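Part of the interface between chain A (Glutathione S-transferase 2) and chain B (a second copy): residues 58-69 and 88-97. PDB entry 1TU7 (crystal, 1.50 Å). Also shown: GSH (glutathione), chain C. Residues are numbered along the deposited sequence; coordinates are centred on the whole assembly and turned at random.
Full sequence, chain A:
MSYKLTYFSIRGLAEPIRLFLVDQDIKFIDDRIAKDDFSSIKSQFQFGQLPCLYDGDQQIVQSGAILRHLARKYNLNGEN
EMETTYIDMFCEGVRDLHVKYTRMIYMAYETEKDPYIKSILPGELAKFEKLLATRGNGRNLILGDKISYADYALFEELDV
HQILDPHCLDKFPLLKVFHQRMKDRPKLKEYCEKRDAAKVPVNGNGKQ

Chain A (58-69) QQIVQSGAILRH
Chain B 88-97: DMFCEGVRDL

Chain A supplies an extended segment from Gln58(A), a turn at Gln62(A) and a helix over 63-69; chain B supplies one helix, 88-97. The two helices run at 154° between their N-to-C directions, nearly antiparallel, with axes 8.5 Å apart at closest approach. The register is fixed by Ala65(A) and Met89(B), whose CA atoms lie 5.3 Å apart, and 449 Å² is buried in total.

Along the strand, contact depends on Met89(B), whose t, t, p rotamer (chi3 83°) carries SD to the backbone. Val61(A) N donates a weak hydrogen bond to Met89(B) SD (3.6 Å, 151°), and Val61(A) CG2 packs on the same SD at 3.7 Å. Val61(A) O, 3.4 Å from Met89(B) CG, is buried without a polar partner.

Gln62(A), at the N-cap position with phi/psi 81/108, points its CB toward chain B. Its m, m rotamer lays CG 3.5 Å from Met89(B) O; the amide orientation is doubtful. An ideal CB on Gly93(B) would be crowded by Phe90(B) O at 3.3 Å, within its own helix.

Ser63(A) faces away from helix B and binds glutathione: its N lies 2.9 Å from GSH O12 and its OG (chi1 p) 2.6 Å from GSH O11. GSH N1 in turn donates to Asp96(B) OD2 (2.8 Å), so the ligand bridges both chains. At Gly64(A) an ideal CB would come 2.8 Å from Arg68(A) NH2. Separately, Gly64(A) N donates to water 1 (2.9 Å), which donates to Glu92(B) OE1 (2.7 Å).

Ala65(A) is small enough for close helix packing, with CB 3.6 Å from Met89(B) N and 4.1 Å from Met89(B) CB. Finally, Arg68(A), m, t, m with chi4 -86°, forms a two-pronged salt bridge to Asp88(B) (chi1 t): NE to OD2, 2.8 Å and 167°; NH2 to OD1, 3.1 Å and 161°.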

# COMPACT_ATOMS: atom_id res chain seq x y z
N GLN A 58 -14.42 14.08 8.81
CA GLN A 58 -13.35 13.68 7.90
C GLN A 58 -13.73 12.38 7.22
O GLN A 58 -14.06 11.41 7.89
CB GLN A 58 -12.06 13.46 8.68
CG GLN A 58 -10.82 13.43 7.87
CD GLN A 58 -9.56 13.32 8.72
OE1 GLN A 58 -9.63 13.20 9.95
NE2 GLN A 58 -8.41 13.36 8.06
N GLN A 59 -13.69 12.36 5.89
CA GLN A 59 -13.97 11.21 5.10
C GLN A 59 -12.65 10.69 4.53
O GLN A 59 -12.00 11.33 3.69
CB GLN A 59 -14.94 11.55 3.97
CG GLN A 59 -15.30 10.34 3.13
CD GLN A 59 -15.98 10.62 1.80
OE1 GLN A 59 -15.82 11.69 1.24
NE2 GLN A 59 -16.65 9.62 1.26
N ILE A 60 -12.26 9.48 4.99
CA ILE A 60 -10.98 8.89 4.66
C ILE A 60 -11.19 7.56 3.95
O ILE A 60 -11.72 6.62 4.53
CB ILE A 60 -10.16 8.67 5.93
CG1 ILE A 60 -10.12 9.93 6.78
CG2 ILE A 60 -8.75 8.23 5.53
CD1 ILE A 60 -9.63 9.67 8.18
N VAL A 61 -10.80 7.47 2.68
CA VAL A 61 -10.71 6.21 2.00
C VAL A 61 -9.24 5.74 1.98
O VAL A 61 -8.36 6.45 2.49
CB VAL A 61 -11.35 6.24 0.58
CG1 VAL A 61 -12.83 6.51 0.68
CG2 VAL A 61 -10.68 7.25 -0.35
N GLN A 62 -9.03 4.54 1.44
CA GLN A 62 -7.75 3.83 1.37
C GLN A 62 -7.46 3.15 2.70
O GLN A 62 -7.10 3.79 3.67
CB GLN A 62 -6.59 4.70 0.90
CG GLN A 62 -6.71 5.09 -0.57
CD GLN A 62 -6.47 3.98 -1.56
OE1 GLN A 62 -6.73 4.14 -2.78
NE2 GLN A 62 -5.96 2.89 -1.09
N SER A 63 -7.58 1.83 2.70
CA SER A 63 -7.46 1.06 3.91
C SER A 63 -6.17 1.34 4.66
O SER A 63 -6.20 1.42 5.87
CB SER A 63 -7.59 -0.44 3.63
OG SER A 63 -6.56 -0.93 2.78
N GLY A 64 -5.04 1.49 3.97
CA GLY A 64 -3.81 1.77 4.67
C GLY A 64 -3.75 3.13 5.30
O GLY A 64 -3.21 3.33 6.38
N ALA A 65 -4.34 4.12 4.63
CA ALA A 65 -4.41 5.48 5.17
C ALA A 65 -5.34 5.54 6.38
O ALA A 65 -5.07 6.22 7.34
CB ALA A 65 -4.86 6.48 4.12
N ILE A 66 -6.43 4.77 6.32
CA ILE A 66 -7.36 4.69 7.44
C ILE A 66 -6.65 4.11 8.64
O ILE A 66 -6.71 4.66 9.75
CB ILE A 66 -8.60 3.83 7.06
CG1 ILE A 66 -9.45 4.50 5.98
CG2 ILE A 66 -9.43 3.53 8.32
CD1 ILE A 66 -10.46 3.58 5.31
N LEU A 67 -5.97 2.99 8.43
CA LEU A 67 -5.26 2.34 9.53
C LEU A 67 -4.20 3.24 10.15
O LEU A 67 -4.08 3.30 11.38
CB LEU A 67 -4.66 1.04 9.03
CG LEU A 67 -4.68 -0.30 9.70
CD1 LEU A 67 -5.89 -0.54 10.58
CD2 LEU A 67 -4.58 -1.30 8.54
N ARG A 68 -3.40 3.91 9.33
CA ARG A 68 -2.36 4.79 9.88
C ARG A 68 -2.94 6.00 10.59
O ARG A 68 -2.40 6.48 11.57
CB ARG A 68 -1.36 5.22 8.81
CG ARG A 68 -0.40 4.11 8.47
CD ARG A 68 0.63 4.48 7.43
NE ARG A 68 0.04 4.52 6.13
CZ ARG A 68 -0.09 3.47 5.33
NH1 ARG A 68 0.33 2.26 5.79
NH2 ARG A 68 -0.65 3.58 4.15
N HIS A 69 -4.06 6.53 10.10
CA HIS A 69 -4.70 7.62 10.79
C HIS A 69 -5.19 7.19 12.17
O HIS A 69 -4.97 7.87 13.16
CB HIS A 69 -5.86 8.16 9.97
CG HIS A 69 -6.83 8.99 10.73
ND1 HIS A 69 -6.59 10.31 11.02
CD2 HIS A 69 -8.04 8.69 11.26
CE1 HIS A 69 -7.62 10.80 11.69
NE2 HIS A 69 -8.52 9.84 11.83
N ASP B 88 -1.56 10.57 2.36
CA ASP B 88 -1.46 9.11 2.43
C ASP B 88 -2.55 8.49 1.55
O ASP B 88 -2.33 7.67 0.65
CB ASP B 88 -1.59 8.70 3.90
CG ASP B 88 -1.24 7.27 4.16
OD1 ASP B 88 -1.02 6.47 3.23
OD2 ASP B 88 -1.23 6.89 5.36
N MET B 89 -3.77 8.97 1.75
CA MET B 89 -4.90 8.56 0.93
C MET B 89 -4.62 8.77 -0.57
O MET B 89 -4.79 7.90 -1.41
CB MET B 89 -6.16 9.30 1.40
CG MET B 89 -7.34 9.02 0.59
SD MET B 89 -8.73 10.04 1.18
CE MET B 89 -8.42 11.55 0.35
N PHE B 90 -4.14 9.96 -0.89
CA PHE B 90 -3.82 10.34 -2.25
C PHE B 90 -2.75 9.44 -2.84
O PHE B 90 -2.92 8.89 -3.94
CB PHE B 90 -3.38 11.79 -2.30
CG PHE B 90 -3.61 12.47 -3.63
CD1 PHE B 90 -4.44 13.56 -3.73
CD2 PHE B 90 -2.93 12.07 -4.74
CE1 PHE B 90 -4.65 14.20 -4.94
CE2 PHE B 90 -3.12 12.74 -5.97
CZ PHE B 90 -3.99 13.80 -6.05
N CYS B 91 -1.64 9.29 -2.13
CA CYS B 91 -0.54 8.45 -2.62
C CYS B 91 -0.97 6.99 -2.75
O CYS B 91 -0.58 6.29 -3.67
CB CYS B 91 0.64 8.58 -1.67
SG CYS B 91 2.19 8.13 -2.44
N GLU B 92 -1.76 6.48 -1.83
CA GLU B 92 -2.29 5.12 -1.98
C GLU B 92 -3.17 5.00 -3.21
O GLU B 92 -3.19 3.96 -3.86
CB GLU B 92 -3.08 4.70 -0.74
CG GLU B 92 -2.20 4.48 0.47
CD GLU B 92 -1.36 3.24 0.35
OE1 GLU B 92 -1.95 2.14 0.43
OE2 GLU B 92 -0.14 3.34 0.15
N GLY B 93 -3.90 6.05 -3.56
CA GLY B 93 -4.64 6.01 -4.80
C GLY B 93 -3.72 5.96 -6.01
O GLY B 93 -4.01 5.27 -6.99
N VAL B 94 -2.61 6.68 -5.95
CA VAL B 94 -1.62 6.62 -7.04
C VAL B 94 -1.11 5.19 -7.20
O VAL B 94 -1.00 4.67 -8.31
CB VAL B 94 -0.45 7.58 -6.81
CG1 VAL B 94 0.57 7.44 -7.90
CG2 VAL B 94 -0.94 8.99 -6.75
N ARG B 95 -0.84 4.51 -6.08
CA ARG B 95 -0.36 3.11 -6.12
C ARG B 95 -1.42 2.21 -6.76
O ARG B 95 -1.07 1.32 -7.51
CB ARG B 95 -0.07 2.58 -4.73
CG ARG B 95 1.04 3.26 -4.04
CD ARG B 95 1.36 2.65 -2.67
NE ARG B 95 1.77 1.26 -2.72
CZ ARG B 95 3.04 0.87 -2.78
NH1 ARG B 95 4.00 1.77 -2.89
NH2 ARG B 95 3.33 -0.42 -2.83
N ASP B 96 -2.71 2.45 -6.50
CA ASP B 96 -3.76 1.63 -7.12
C ASP B 96 -3.73 1.83 -8.65
O ASP B 96 -3.86 0.86 -9.40
CB ASP B 96 -5.14 2.02 -6.64
CG ASP B 96 -5.49 1.45 -5.30
OD1 ASP B 96 -4.85 0.49 -4.85
OD2 ASP B 96 -6.38 1.96 -4.62
N LEU B 97 -3.54 3.05 -9.13
CA LEU B 97 -3.44 3.23 -10.58
C LEU B 97 -2.22 2.51 -11.12
O LEU B 97 -2.28 1.88 -12.17
CB LEU B 97 -3.40 4.72 -10.95
CG LEU B 97 -3.27 5.01 -12.44
CD1 LEU B 97 -4.37 4.36 -13.26
CD2 LEU B 97 -3.25 6.53 -12.64
N1 GSH C . -6.21 0.33 -2.31
CA1 GSH C . -7.56 0.20 -1.89
C1 GSH C . -7.72 0.19 -0.43
O11 GSH C . -6.75 -0.48 0.21
O12 GSH C . -8.67 0.63 0.30
CB1 GSH C . -8.47 -0.73 -2.56
CG1 GSH C . -9.95 -0.51 -2.41
CD1 GSH C . -10.74 -1.55 -3.20
OE1 GSH C . -10.08 -2.34 -4.07
N2 GSH C . -12.02 -1.64 -2.97
CA2 GSH C . -12.89 -2.64 -3.61
C2 GSH C . -14.14 -1.97 -4.03
O2 GSH C . -14.60 -0.86 -3.36
CB2 GSH C . -13.27 -3.74 -2.62
SG2 GSH C . -11.88 -4.85 -2.30
N3 GSH C . -14.81 -2.44 -5.06
CA3 GSH C . -16.04 -1.79 -5.43
C3 GSH C . -15.95 -1.22 -6.82
O31 GSH C . -14.83 -0.83 -7.39
O32 GSH C . -17.16 -1.13 -7.52
O HOH W 1 -4.51 1.84 1.18
O HOH W 2 -3.06 8.13 7.07
O HOH W 3 -0.81 0.92 2.75